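Local coordinates for protein abietadiene synthase, chloroplastic (Abies grandis, PDB 3S9V) that belongs to the plant terpene synthases, largely helical enzymes that combine a terpene synthase N-terminal domain with a metal-binding domain, at residues Y204-L209 with A236-R241; N252-K257 with H261-Y266; K607-A612 with I664-R669; Q672-T677 with F748-I753. One frame throughout, in Å; residues are numbered along the deposited sequence.

Contact 1: residues Y204-L209 with A236-R241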
loop_
_atom_site.group_PDB
_atom_site.type_symbol
_atom_site.label_atom_id
_atom_site.label_comp_id
_atom_site.label_asym_id
_atom_site.label_seq_id
_atom_site.Cartn_x
_atom_site.Cartn_y
_atom_site.Cartn_z
ATOM N N TYR A 204 -14.806 -20.763 -13.488
ATOM C CA TYR A 204 -14.192 -19.770 -14.356
ATOM C C TYR A 204 -13.824 -20.398 -15.691
ATOM O O TYR A 204 -13.646 -19.699 -16.686
ATOM C CB TYR A 204 -12.942 -19.208 -13.672
ATOM C CG TYR A 204 -12.236 -18.094 -14.401
ATOM C CD1 TYR A 204 -10.909 -18.236 -14.803
ATOM C CD2 TYR A 204 -12.867 -16.871 -14.637
ATOM C CE1 TYR A 204 -10.223 -17.192 -15.415
ATOM C CE2 TYR A 204 -12.189 -15.816 -15.256
ATOM C CZ TYR A 204 -10.865 -15.985 -15.641
ATOM O OH TYR A 204 -10.181 -14.957 -16.258
ATOM N N SER A 205 -13.702 -21.723 -15.719
ATOM C CA SER A 205 -13.346 -22.398 -16.962
ATOM C C SER A 205 -14.207 -23.615 -17.296
ATOM O O SER A 205 -13.695 -24.676 -17.661
ATOM C CB SER A 205 -11.858 -22.778 -16.950
ATOM O OG SER A 205 -11.352 -22.881 -15.637
ATOM N N LEU A 206 -15.521 -23.442 -17.188
ATOM C CA LEU A 206 -16.468 -24.508 -17.491
ATOM C C LEU A 206 -16.423 -24.942 -18.954
ATOM O O LEU A 206 -16.826 -26.056 -19.282
ATOM C CB LEU A 206 -17.888 -24.067 -17.133
ATOM C CG LEU A 206 -18.222 -24.060 -15.642
ATOM C CD1 LEU A 206 -19.514 -23.308 -15.393
ATOM C CD2 LEU A 206 -18.333 -25.496 -15.162
ATOM N N GLU A 207 -15.937 -24.070 -19.836
ATOM C CA GLU A 207 -15.860 -24.415 -21.246
ATOM C C GLU A 207 -14.920 -25.610 -21.450
ATOM O O GLU A 207 -14.965 -26.282 -22.484
ATOM C CB GLU A 207 -15.403 -23.211 -22.087
ATOM C CG GLU A 207 -13.950 -22.805 -21.903
ATOM C CD GLU A 207 -13.747 -21.761 -20.821
ATOM O OE1 GLU A 207 -14.582 -21.688 -19.890
ATOM O OE2 GLU A 207 -12.737 -21.021 -20.896
ATOM N N GLY A 208 -14.091 -25.886 -20.450
ATOM C CA GLY A 208 -13.174 -27.010 -20.544
ATOM C C GLY A 208 -13.569 -28.201 -19.684
ATOM O O GLY A 208 -12.798 -29.148 -19.538
ATOM N N LEU A 209 -14.773 -28.162 -19.115
ATOM C CA LEU A 209 -15.258 -29.246 -18.260
ATOM C C LEU A 209 -16.625 -29.743 -18.729
ATOM O O LEU A 209 -17.307 -30.480 -18.020
ATOM C CB LEU A 209 -15.375 -28.746 -16.821
ATOM C CG LEU A 209 -14.122 -28.103 -16.241
ATOM C CD1 LEU A 209 -14.500 -27.307 -15.013
ATOM C CD2 LEU A 209 -13.084 -29.174 -15.912
ATOM N N ALA A 236 -20.754 -18.606 -22.042
ATOM C CA ALA A 236 -21.170 -18.951 -23.399
ATOM C C ALA A 236 -21.352 -20.460 -23.509
ATOM O O ALA A 236 -22.333 -20.942 -24.073
ATOM C CB ALA A 236 -20.129 -18.468 -24.408
ATOM N N ALA A 237 -20.398 -21.204 -22.963
ATOM C CA ALA A 237 -20.459 -22.657 -22.985
ATOM C C ALA A 237 -21.696 -23.128 -22.231
ATOM O O ALA A 237 -22.444 -23.963 -22.729
ATOM C CB ALA A 237 -19.213 -23.241 -22.350
ATOM N N VAL A 238 -21.918 -22.593 -21.033
ATOM C CA VAL A 238 -23.093 -22.996 -20.257
ATOM C C VAL A 238 -24.380 -22.706 -21.029
ATOM O O VAL A 238 -25.315 -23.498 -20.998
ATOM C CB VAL A 238 -23.197 -22.254 -18.896
ATOM C CG1 VAL A 238 -24.501 -22.642 -18.197
ATOM C CG2 VAL A 238 -22.009 -22.586 -18.018
ATOM N N PHE A 239 -24.431 -21.565 -21.715
ATOM C CA PHE A 239 -25.628 -21.209 -22.466
ATOM C C PHE A 239 -25.891 -22.189 -23.584
ATOM O O PHE A 239 -27.032 -22.586 -23.811
ATOM C CB PHE A 239 -25.524 -19.814 -23.079
ATOM C CG PHE A 239 -26.691 -19.468 -23.960
ATOM C CD1 PHE A 239 -27.910 -19.097 -23.404
ATOM C CD2 PHE A 239 -26.589 -19.568 -25.348
ATOM C CE1 PHE A 239 -29.013 -18.833 -24.212
ATOM C CE2 PHE A 239 -27.685 -19.307 -26.166
ATOM C CZ PHE A 239 -28.902 -18.939 -25.596
ATOM N N MET A 240 -24.833 -22.557 -24.299
ATOM C CA MET A 240 -24.963 -23.493 -25.401
ATOM C C MET A 240 -25.397 -24.884 -24.930
ATOM O O MET A 240 -25.997 -25.637 -25.696
ATOM C CB MET A 240 -23.646 -23.578 -26.200
ATOM C CG MET A 240 -23.363 -22.329 -27.050
ATOM S SD MET A 240 -22.043 -22.497 -28.281
ATOM C CE MET A 240 -20.588 -22.379 -27.217
ATOM N N ARG A 241 -25.110 -25.218 -23.671
ATOM C CA ARG A 241 -25.493 -26.522 -23.131
ATOM C C ARG A 241 -26.852 -26.568 -22.434
ATOM O O ARG A 241 -27.445 -27.642 -22.328
ATOM C CB ARG A 241 -24.426 -27.044 -22.154
ATOM C CG ARG A 241 -23.185 -27.611 -22.829
ATOM C CD ARG A 241 -23.582 -28.563 -23.950
ATOM N NE ARG A 241 -22.429 -29.157 -24.616
ATOM C CZ ARG A 241 -21.657 -30.091 -24.075
ATOM N NH1 ARG A 241 -21.912 -30.546 -22.852
ATOM N NH2 ARG A 241 -20.628 -30.574 -24.760
#
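E207 and A237 meet almost backbone to backbone: the methyl CB of A237 sits 3.7 Å from CA of E207 and 3.8 Å from its CB, which brings the two CA atoms within 5.2 Å. At chi1 70° CG of E207 lies between the backbone N and the carbonyl carbon, and a further bend at chi2, -91°, turns the acid away from the alanine, where OE2 takes a hydrogen bond from Y57 and a salt bridge from K450. The second meeting is purely apolar. L206 swings CG beside its own N (chi1 -75°) and then extends, so that CD1 reaches V238 CG2 at 3.7 Å, the two branched side chains crossing at a slant. I218 backs the leucine, while W215 and M219 of the same helix 215-219 lean on the valine. S234 OG also bonds the backbone N of L206, tying the 3-10 turn to the start of helix 232-242. All four residues that touch are buried. A short 3-10 turn resting on a helix through an alanine and a valine in this way is one of the loop-to-helix joints of the all-helical fold found in the N-terminal part of plant terpene synthases.

Contact 2: residues N252-K257 with H261-Y266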
loop_
_atom_site.group_PDB
_atom_site.type_symbol
_atom_site.label_atom_id
_atom_site.label_comp_id
_atom_site.label_asym_id
_atom_site.label_seq_id
_atom_site.Cartn_x
_atom_site.Cartn_y
_atom_site.Cartn_z
ATOM N N ASN A 252 -25.040 -10.130 -23.298
ATOM C CA ASN A 252 -25.557 -8.890 -23.874
ATOM C C ASN A 252 -24.985 -7.708 -23.085
ATOM O O ASN A 252 -24.589 -6.692 -23.663
ATOM C CB ASN A 252 -27.089 -8.840 -23.800
ATOM C CG ASN A 252 -27.754 -9.779 -24.786
ATOM O OD1 ASN A 252 -27.293 -9.934 -25.921
ATOM N ND2 ASN A 252 -28.859 -10.398 -24.366
ATOM N N PHE A 253 -24.957 -7.855 -21.760
ATOM C CA PHE A 253 -24.440 -6.828 -20.863
ATOM C C PHE A 253 -22.966 -6.537 -21.137
ATOM O O PHE A 253 -22.543 -5.380 -21.131
ATOM C CB PHE A 253 -24.656 -7.263 -19.403
ATOM C CG PHE A 253 -23.824 -6.505 -18.402
ATOM C CD1 PHE A 253 -22.578 -6.990 -18.001
ATOM C CD2 PHE A 253 -24.290 -5.321 -17.845
ATOM C CE1 PHE A 253 -21.808 -6.308 -17.057
ATOM C CE2 PHE A 253 -23.529 -4.631 -16.900
ATOM C CZ PHE A 253 -22.283 -5.127 -16.505
ATOM N N VAL A 254 -22.181 -7.581 -21.382
ATOM C CA VAL A 254 -20.768 -7.385 -21.679
ATOM C C VAL A 254 -20.629 -6.707 -23.039
ATOM O O VAL A 254 -19.831 -5.785 -23.199
ATOM C CB VAL A 254 -20.001 -8.723 -21.702
ATOM C CG1 VAL A 254 -18.606 -8.513 -22.273
ATOM C CG2 VAL A 254 -19.921 -9.298 -20.296
ATOM N N LEU A 255 -21.410 -7.163 -24.013
ATOM C CA LEU A 255 -21.362 -6.592 -25.355
ATOM C C LEU A 255 -21.914 -5.170 -25.405
ATOM O O LEU A 255 -21.642 -4.426 -26.352
ATOM C CB LEU A 255 -22.117 -7.481 -26.343
ATOM C CG LEU A 255 -21.348 -8.749 -26.709
ATOM C CD1 LEU A 255 -22.222 -9.683 -27.511
ATOM C CD2 LEU A 255 -20.102 -8.360 -27.497
ATOM N N LYS A 256 -22.684 -4.792 -24.391
ATOM C CA LYS A 256 -23.228 -3.445 -24.342
ATOM C C LYS A 256 -22.047 -2.503 -24.134
ATOM O O LYS A 256 -21.996 -1.410 -24.702
ATOM C CB LYS A 256 -24.223 -3.305 -23.186
ATOM C CG LYS A 256 -24.759 -1.888 -22.998
ATOM C CD LYS A 256 -25.878 -1.833 -21.967
ATOM C CE LYS A 256 -25.405 -2.270 -20.586
ATOM N NZ LYS A 256 -24.388 -1.350 -19.999
ATOM N N LYS A 257 -21.087 -2.956 -23.332
ATOM C CA LYS A 257 -19.890 -2.182 -23.028
ATOM C C LYS A 257 -18.841 -2.240 -24.151
ATOM O O LYS A 257 -18.293 -1.209 -24.549
ATOM C CB LYS A 257 -19.267 -2.696 -21.718
ATOM C CG LYS A 257 -18.301 -1.727 -21.002
ATOM C CD LYS A 257 -17.087 -1.361 -21.845
ATOM C CE LYS A 257 -16.089 -0.512 -21.062
ATOM N NZ LYS A 257 -16.679 0.763 -20.560
ATOM N N HIS A 261 -16.823 -7.431 -29.084
ATOM C CA HIS A 261 -15.911 -8.393 -28.472
ATOM C C HIS A 261 -16.108 -8.409 -26.954
ATOM O O HIS A 261 -16.860 -7.601 -26.410
ATOM C CB HIS A 261 -14.457 -8.033 -28.787
ATOM C CG HIS A 261 -14.034 -6.706 -28.236
ATOM N ND1 HIS A 261 -14.216 -5.523 -28.918
ATOM C CD2 HIS A 261 -13.496 -6.371 -27.039
ATOM C CE1 HIS A 261 -13.810 -4.515 -28.165
ATOM N NE2 HIS A 261 -13.370 -5.004 -27.020
ATOM N N VAL A 262 -15.426 -9.329 -26.279
ATOM C CA VAL A 262 -15.510 -9.437 -24.827
ATOM C C VAL A 262 -14.145 -9.669 -24.185
ATOM O O VAL A 262 -13.200 -10.103 -24.853
ATOM C CB VAL A 262 -16.408 -10.608 -24.411
ATOM C CG1 VAL A 262 -17.766 -10.486 -25.064
ATOM C CG2 VAL A 262 -15.747 -11.910 -24.790
ATOM N N PRO A 263 -14.015 -9.353 -22.882
ATOM C CA PRO A 263 -12.762 -9.542 -22.124
ATOM C C PRO A 263 -12.772 -10.975 -21.545
ATOM O O PRO A 263 -13.687 -11.751 -21.839
ATOM C CB PRO A 263 -12.859 -8.488 -21.028
ATOM C CG PRO A 263 -14.353 -8.467 -20.744
ATOM C CD PRO A 263 -14.958 -8.494 -22.137
ATOM N N CYS A 264 -11.784 -11.335 -20.730
ATOM C CA CYS A 264 -11.774 -12.686 -20.170
ATOM C C CYS A 264 -12.488 -12.772 -18.819
ATOM O O CYS A 264 -12.535 -13.834 -18.197
ATOM C CB CYS A 264 -10.343 -13.237 -20.061
ATOM S SG CYS A 264 -9.214 -12.302 -19.035
ATOM N N HIS A 265 -13.051 -11.646 -18.385
ATOM C CA HIS A 265 -13.812 -11.560 -17.137
ATOM C C HIS A 265 -14.354 -10.147 -16.985
ATOM O O HIS A 265 -13.674 -9.165 -17.298
ATOM C CB HIS A 265 -12.951 -11.952 -15.934
ATOM C CG HIS A 265 -11.566 -11.390 -15.971
ATOM N ND1 HIS A 265 -10.503 -12.001 -15.343
ATOM C CD2 HIS A 265 -11.063 -10.286 -16.574
ATOM C CE1 HIS A 265 -9.403 -11.302 -15.561
ATOM N NE2 HIS A 265 -9.716 -10.256 -16.305
ATOM N N TYR A 266 -15.593 -10.053 -16.524
ATOM C CA TYR A 266 -16.257 -8.769 -16.366
ATOM C C TYR A 266 -17.435 -8.960 -15.417
ATOM O O TYR A 266 -17.969 -10.062 -15.301
ATOM C CB TYR A 266 -16.766 -8.281 -17.731
ATOM C CG TYR A 266 -16.710 -6.784 -17.930
ATOM C CD1 TYR A 266 -15.488 -6.105 -17.931
ATOM C CD2 TYR A 266 -17.878 -6.039 -18.091
ATOM C CE1 TYR A 266 -15.433 -4.711 -18.079
ATOM C CE2 TYR A 266 -17.834 -4.643 -18.244
ATOM C CZ TYR A 266 -16.609 -3.992 -18.235
ATOM O OH TYR A 266 -16.566 -2.630 -18.385
#
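The phenol ring of Y266 takes CE1 of F253 at its edge, near the ring plane, 4.1 Å from CD2, and the two aromatic side chains cross at about a right angle. Beyond the pair, Y266 meets F258 and F253 meets Y49, both edge-to-face. K257 comes to the other end of the same ring: its CG stands 3.3 Å from OH, and its chain, bent at chi2 and chi4, curls round that oxygen. Both polar tips then look outside the contact, NZ of K257 to E51 and OH of Y266 to the backbone oxygen of G50. Within the loop, C264 SG lies over one face of the H265 imidazole, 3.4 Å above the ring plane and over its centre.

Here the chain leaves helix 245-258 and doubles back along it, so that the loop leading to helix 269-282 packs on the helix it has just left, within the helical N-terminal terpene synthase domain. V254 stands at the middle of the interface. With CG1 anti to the backbone N (chi1 169°), that methyl meets V262 CG1 at 3.5 Å and P263 CD, a corner of the proline ring, at 3.7 Å, leaving CG2 for CB of Y266. L255 carries CD2 to 3.5 Å from the carbonyl O of H261. T59 OG1 of helix 56-62 bonds the backbone N of V262, and S55 just before that helix adds a backbone bond.

Contact 3: residues K607-A612 with I664-R669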
loop_
_atom_site.group_PDB
_atom_site.type_symbol
_atom_site.label_atom_id
_atom_site.label_comp_id
_atom_site.label_asym_id
_atom_site.label_seq_id
_atom_site.Cartn_x
_atom_site.Cartn_y
_atom_site.Cartn_z
ATOM N N LYS A 607 6.952 25.054 29.370
ATOM C CA LYS A 607 6.939 24.910 30.824
ATOM C C LYS A 607 6.923 23.431 31.190
ATOM O O LYS A 607 7.751 22.971 31.967
ATOM C CB LYS A 607 5.706 25.600 31.416
ATOM C CG LYS A 607 5.458 25.303 32.896
ATOM C CD LYS A 607 4.146 25.915 33.365
ATOM C CE LYS A 607 3.778 25.467 34.777
ATOM N NZ LYS A 607 4.823 25.836 35.775
ATOM N N VAL A 608 5.985 22.686 30.612
ATOM C CA VAL A 608 5.858 21.261 30.898
ATOM C C VAL A 608 7.054 20.460 30.397
ATOM O O VAL A 608 7.481 19.501 31.039
ATOM C CB VAL A 608 4.549 20.695 30.289
ATOM C CG1 VAL A 608 4.452 19.186 30.526
ATOM C CG2 VAL A 608 3.346 21.404 30.921
ATOM N N GLN A 609 7.601 20.864 29.255
ATOM C CA GLN A 609 8.751 20.180 28.678
ATOM C C GLN A 609 9.988 20.319 29.572
ATOM O O GLN A 609 10.687 19.333 29.848
ATOM C CB GLN A 609 9.071 20.750 27.298
ATOM C CG GLN A 609 10.163 19.989 26.564
ATOM C CD GLN A 609 9.751 18.557 26.292
ATOM O OE1 GLN A 609 8.726 18.312 25.659
ATOM N NE2 GLN A 609 10.544 17.602 26.771
ATOM N N LEU A 610 10.258 21.544 30.017
ATOM C CA LEU A 610 11.419 21.795 30.862
ATOM C C LEU A 610 11.250 21.090 32.206
ATOM O O LEU A 610 12.217 20.575 32.775
ATOM C CB LEU A 610 11.628 23.301 31.050
ATOM C CG LEU A 610 11.830 24.076 29.737
ATOM C CD1 LEU A 610 12.153 25.513 30.047
ATOM C CD2 LEU A 610 12.947 23.464 28.926
ATOM N N GLU A 611 10.017 21.061 32.704
ATOM C CA GLU A 611 9.742 20.382 33.955
ATOM C C GLU A 611 10.069 18.900 33.792
ATOM O O GLU A 611 10.627 18.290 34.699
ATOM C CB GLU A 611 8.279 20.581 34.363
ATOM C CG GLU A 611 8.097 21.712 35.363
ATOM C CD GLU A 611 6.700 22.310 35.353
ATOM O OE1 GLU A 611 5.712 21.547 35.274
ATOM O OE2 GLU A 611 6.595 23.557 35.439
ATOM N N ALA A 612 9.743 18.323 32.636
ATOM C CA ALA A 612 10.053 16.915 32.408
ATOM C C ALA A 612 11.579 16.711 32.379
ATOM O O ALA A 612 12.092 15.738 32.932
ATOM C CB ALA A 612 9.424 16.431 31.097
ATOM N N ILE A 664 -5.583 17.214 20.694
ATOM C CA ILE A 664 -4.185 16.857 20.464
ATOM C C ILE A 664 -3.243 17.420 21.522
ATOM O O ILE A 664 -2.019 17.349 21.366
ATOM C CB ILE A 664 -3.700 17.363 19.090
ATOM C CG1 ILE A 664 -3.762 18.895 19.054
ATOM C CG2 ILE A 664 -4.548 16.750 17.985
ATOM C CD1 ILE A 664 -3.045 19.522 17.871
ATOM N N ASP A 665 -3.804 17.983 22.589
ATOM C CA ASP A 665 -2.977 18.566 23.641
ATOM C C ASP A 665 -2.398 17.505 24.570
ATOM O O ASP A 665 -2.603 16.310 24.370
ATOM C CB ASP A 665 -3.762 19.615 24.453
ATOM C CG ASP A 665 -4.918 19.013 25.247
ATOM O OD1 ASP A 665 -4.809 17.848 25.685
ATOM O OD2 ASP A 665 -5.930 19.722 25.452
ATOM N N ARG A 666 -1.680 17.949 25.592
ATOM C CA ARG A 666 -1.044 17.031 26.519
ATOM C C ARG A 666 -2.007 16.150 27.312
ATOM O O ARG A 666 -1.606 15.110 27.843
ATOM C CB ARG A 666 -0.123 17.810 27.448
ATOM C CG ARG A 666 0.993 18.550 26.692
ATOM C CD ARG A 666 2.070 18.982 27.648
ATOM N NE ARG A 666 3.156 19.764 27.064
ATOM C CZ ARG A 666 4.146 19.279 26.319
ATOM N NH1 ARG A 666 5.090 20.103 25.865
ATOM N NH2 ARG A 666 4.193 17.987 26.016
ATOM N N GLU A 667 -3.274 16.549 27.374
ATOM C CA GLU A 667 -4.294 15.782 28.083
ATOM C C GLU A 667 -4.964 14.728 27.203
ATOM O O GLU A 667 -5.704 13.889 27.707
ATOM C CB GLU A 667 -5.368 16.719 28.649
ATOM C CG GLU A 667 -5.056 17.285 30.035
ATOM C CD GLU A 667 -3.698 17.969 30.114
ATOM O OE1 GLU A 667 -3.473 18.935 29.348
ATOM O OE2 GLU A 667 -2.860 17.542 30.945
ATOM N N SER A 668 -4.713 14.762 25.895
ATOM C CA SER A 668 -5.330 13.784 24.996
ATOM C C SER A 668 -4.586 12.446 24.947
ATOM O O SER A 668 -3.358 12.392 25.028
ATOM C CB SER A 668 -5.442 14.347 23.575
ATOM O OG SER A 668 -4.175 14.413 22.936
ATOM N N ARG A 669 -5.344 11.369 24.804
ATOM C CA ARG A 669 -4.774 10.029 24.722
ATOM C C ARG A 669 -3.920 9.933 23.462
ATOM O O ARG A 669 -2.883 9.277 23.453
ATOM C CB ARG A 669 -5.900 8.992 24.669
ATOM C CG ARG A 669 -5.452 7.553 24.492
ATOM C CD ARG A 669 -4.676 7.043 25.707
ATOM N NE ARG A 669 -4.364 5.619 25.595
ATOM C CZ ARG A 669 -3.536 4.964 26.407
ATOM N NH1 ARG A 669 -2.930 5.601 27.397
ATOM N NH2 ARG A 669 -3.297 3.674 26.221
HETATM O O HOH W 1 6.584 16.630 24.855
#
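R666 reaches V608 and Q609 without a direct polar bond to either, laying its charged group against a hydrocarbon and meeting the glutamine through a water. The arginine starts from a type I beta turn, D665 to S668, that also contains an Asx turn and leads into helix 669-693 of the metal-binding terpene synthase domain. Extended from CG to NE, it runs alongside V608, the two side chains pointing opposite ways; NE lies 3.6 Å from V608 CB, and CG1 of the valine covers one face of the guanidinium. Q609 OE1 stays 4.1 Å from NH1, its amide plane turned 65° from the guanidinium. Water 1 bridges the gap: it accepts from NH2 at 3.0 Å, in the guanidinium plane, and donates to Q609 OE1 at 2.8 Å. T643 OG1 bonds both Q609 OE1 and NH1 of R666, and the oxygen of V605 takes NH1 as well, so several partners fix the rotation of the charged group. The turn itself is braced from within. E667 N meets D665 OD1 from above the carboxylate plane. S668, whose OG caps L671 N, also donates to D665 O, 2.9 Å away and in the carbonyl plane, with a C=O...OG angle of 145°.

Contact 4: residues Q672-T677 with F748-I753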
loop_
_atom_site.group_PDB
_atom_site.type_symbol
_atom_site.label_atom_id
_atom_site.label_comp_id
_atom_site.label_asym_id
_atom_site.label_seq_id
_atom_site.Cartn_x
_atom_site.Cartn_y
_atom_site.Cartn_z
ATOM N N GLN A 672 -0.518 11.496 23.959
ATOM C CA GLN A 672 0.154 10.703 24.980
ATOM C C GLN A 672 0.732 9.416 24.400
ATOM O O GLN A 672 1.860 9.037 24.719
ATOM C CB GLN A 672 -0.816 10.385 26.129
ATOM C CG GLN A 672 -1.312 11.633 26.858
ATOM C CD GLN A 672 -2.369 11.348 27.915
ATOM O OE1 GLN A 672 -3.112 10.374 27.822
ATOM N NE2 GLN A 672 -2.454 12.218 28.918
ATOM N N LEU A 673 -0.034 8.756 23.538
ATOM C CA LEU A 673 0.418 7.521 22.912
ATOM C C LEU A 673 1.613 7.761 21.991
ATOM O O LEU A 673 2.521 6.931 21.900
ATOM C CB LEU A 673 -0.727 6.885 22.125
ATOM C CG LEU A 673 -1.736 6.071 22.943
ATOM C CD1 LEU A 673 -2.932 5.727 22.075
ATOM C CD2 LEU A 673 -1.078 4.809 23.458
ATOM N N MET A 674 1.596 8.896 21.303
ATOM C CA MET A 674 2.669 9.266 20.393
ATOM C C MET A 674 3.939 9.368 21.212
ATOM O O MET A 674 4.969 8.789 20.864
ATOM C CB MET A 674 2.367 10.621 19.729
ATOM C CG MET A 674 3.537 11.212 18.945
ATOM S SD MET A 674 3.347 12.992 18.607
ATOM C CE MET A 674 3.634 13.612 20.245
ATOM N N GLY A 675 3.852 10.114 22.307
ATOM C CA GLY A 675 4.997 10.277 23.184
ATOM C C GLY A 675 5.452 8.951 23.764
ATOM O O GLY A 675 6.651 8.676 23.837
ATOM N N LEU A 676 4.496 8.122 24.177
ATOM C CA LEU A 676 4.830 6.822 24.750
ATOM C C LEU A 676 5.583 5.951 23.756
ATOM O O LEU A 676 6.658 5.448 24.072
ATOM C CB LEU A 676 3.568 6.088 25.233
ATOM C CG LEU A 676 3.760 4.679 25.815
ATOM C CD1 LEU A 676 4.702 4.755 27.003
ATOM C CD2 LEU A 676 2.401 4.081 26.246
ATOM N N THR A 677 5.037 5.774 22.557
ATOM C CA THR A 677 5.716 4.938 21.569
ATOM C C THR A 677 7.100 5.475 21.192
ATOM O O THR A 677 8.035 4.696 20.978
ATOM C CB THR A 677 4.888 4.763 20.267
ATOM O OG1 THR A 677 4.698 6.034 19.631
ATOM C CG2 THR A 677 3.539 4.123 20.576
ATOM N N PHE A 748 0.600 11.370 14.274
ATOM C CA PHE A 748 0.926 10.008 13.849
ATOM C C PHE A 748 2.260 9.857 13.109
ATOM O O PHE A 748 2.985 8.884 13.303
ATOM C CB PHE A 748 -0.216 9.469 12.979
ATOM C CG PHE A 748 -0.147 7.991 12.737
ATOM C CD1 PHE A 748 -0.420 7.094 13.757
ATOM C CD2 PHE A 748 0.203 7.495 11.488
ATOM C CE1 PHE A 748 -0.343 5.726 13.538
ATOM C CE2 PHE A 748 0.285 6.125 11.264
ATOM C CZ PHE A 748 0.010 5.246 12.287
ATOM N N GLU A 749 2.579 10.815 12.248
ATOM C CA GLU A 749 3.825 10.766 11.491
ATOM C C GLU A 749 5.030 11.004 12.387
ATOM O O GLU A 749 6.109 10.458 12.150
ATOM C CB GLU A 749 3.813 11.806 10.375
ATOM C CG GLU A 749 2.743 11.580 9.315
ATOM C CD GLU A 749 2.850 10.221 8.651
ATOM O OE1 GLU A 749 3.983 9.780 8.375
ATOM O OE2 GLU A 749 1.800 9.599 8.397
ATOM N N THR A 750 4.856 11.834 13.411
ATOM C CA THR A 750 5.953 12.099 14.323
ATOM C C THR A 750 6.301 10.784 15.034
ATOM O O THR A 750 7.473 10.480 15.222
ATOM C CB THR A 750 5.593 13.219 15.337
ATOM O OG1 THR A 750 5.522 14.481 14.654
ATOM C CG2 THR A 750 6.643 13.317 16.419
ATOM N N ALA A 751 5.294 9.991 15.405
ATOM C CA ALA A 751 5.562 8.700 16.053
ATOM C C ALA A 751 6.293 7.780 15.062
ATOM O O ALA A 751 7.240 7.088 15.427
ATOM C CB ALA A 751 4.246 8.036 16.524
ATOM N N ARG A 752 5.859 7.792 13.804
ATOM C CA ARG A 752 6.479 6.956 12.779
ATOM C C ARG A 752 7.948 7.292 12.569
ATOM O O ARG A 752 8.785 6.397 12.461
ATOM C CB ARG A 752 5.740 7.100 11.453
ATOM C CG ARG A 752 4.276 6.731 11.533
ATOM C CD ARG A 752 3.561 7.050 10.236
ATOM N NE ARG A 752 3.528 5.911 9.336
ATOM C CZ ARG A 752 2.907 5.916 8.162
ATOM N NH1 ARG A 752 2.281 7.009 7.748
ATOM N NH2 ARG A 752 2.884 4.819 7.419
ATOM N N ILE A 753 8.254 8.582 12.498
ATOM C CA ILE A 753 9.629 9.014 12.310
ATOM C C ILE A 753 10.521 8.361 13.362
ATOM O O ILE A 753 11.635 7.953 13.054
ATOM C CB ILE A 753 9.750 10.561 12.385
ATOM C CG1 ILE A 753 9.455 11.163 11.015
ATOM C CG2 ILE A 753 11.150 10.975 12.814
ATOM C CD1 ILE A 753 10.431 10.705 9.929
HETATM O O HOH W 2 7.198 5.854 18.060
#
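M674 and T677 look across from one helix to T750 and A751 on another. SD of M674 comes within 4.0 Å of T750 CG2, and one bond nearer its backbone CG lies 4.1 Å from A751 CB, so the methionine rests over both residues. That reach follows from its torsions: CG is anti to the backbone N (chi1 170°), and the chain bends at the thioether. A751 CB also receives T677, whose OG1 is 3.7 Å away. Beside this pair water 2 joins the helices, 3.0 Å from T677 OG1 and donating to the carbonyl O of A751 at 2.9 Å.

The next shell sets these groups in place. T750 turns its hydroxyl back to the oxygen of L746 and to OH of Y527, which points CG2 the other way, at the sulfur. L641 and V645 of helix 641-648 press on both M674 and T750, and A726 supports T677. The segments 672-677 and 748-753 run in the same direction, 5° apart, with axes 9.0 Å from each other; they belong to helices 669-693 and 741-757 of the helical bundle of a terpene synthase. Apart from the T677 hydroxyl against the A751 methyl, the direct contacts are made by methyl, thioether and methylene groups, so cohesion across the pair probably rests mainly on dispersion and burial, with water 2 adding a polar link.

In the fold
The four contacts follow one another along the chain in two pairs, one at each side of the molecule. Contacts 1 and 2 have centres 16 Å apart, lie on the successive helices 232-242 and 245-258, and meet where Y204 OH probably hydrogen-bonds C264 O. Contacts 3 and 4, 14 Å apart, are joined along helix 669-693: it begins at the last residue of 664-669 and carries 672-677, and R666 O probably accepts from Q672 NE2. Between the pairs the centres stand 49 to 68 Å apart, across the chain's centre. The pairs thus occupy distinct parts of the chain, contacts 1 and 2 joining elements close in sequence, contacts 3 and 4 elements more distant.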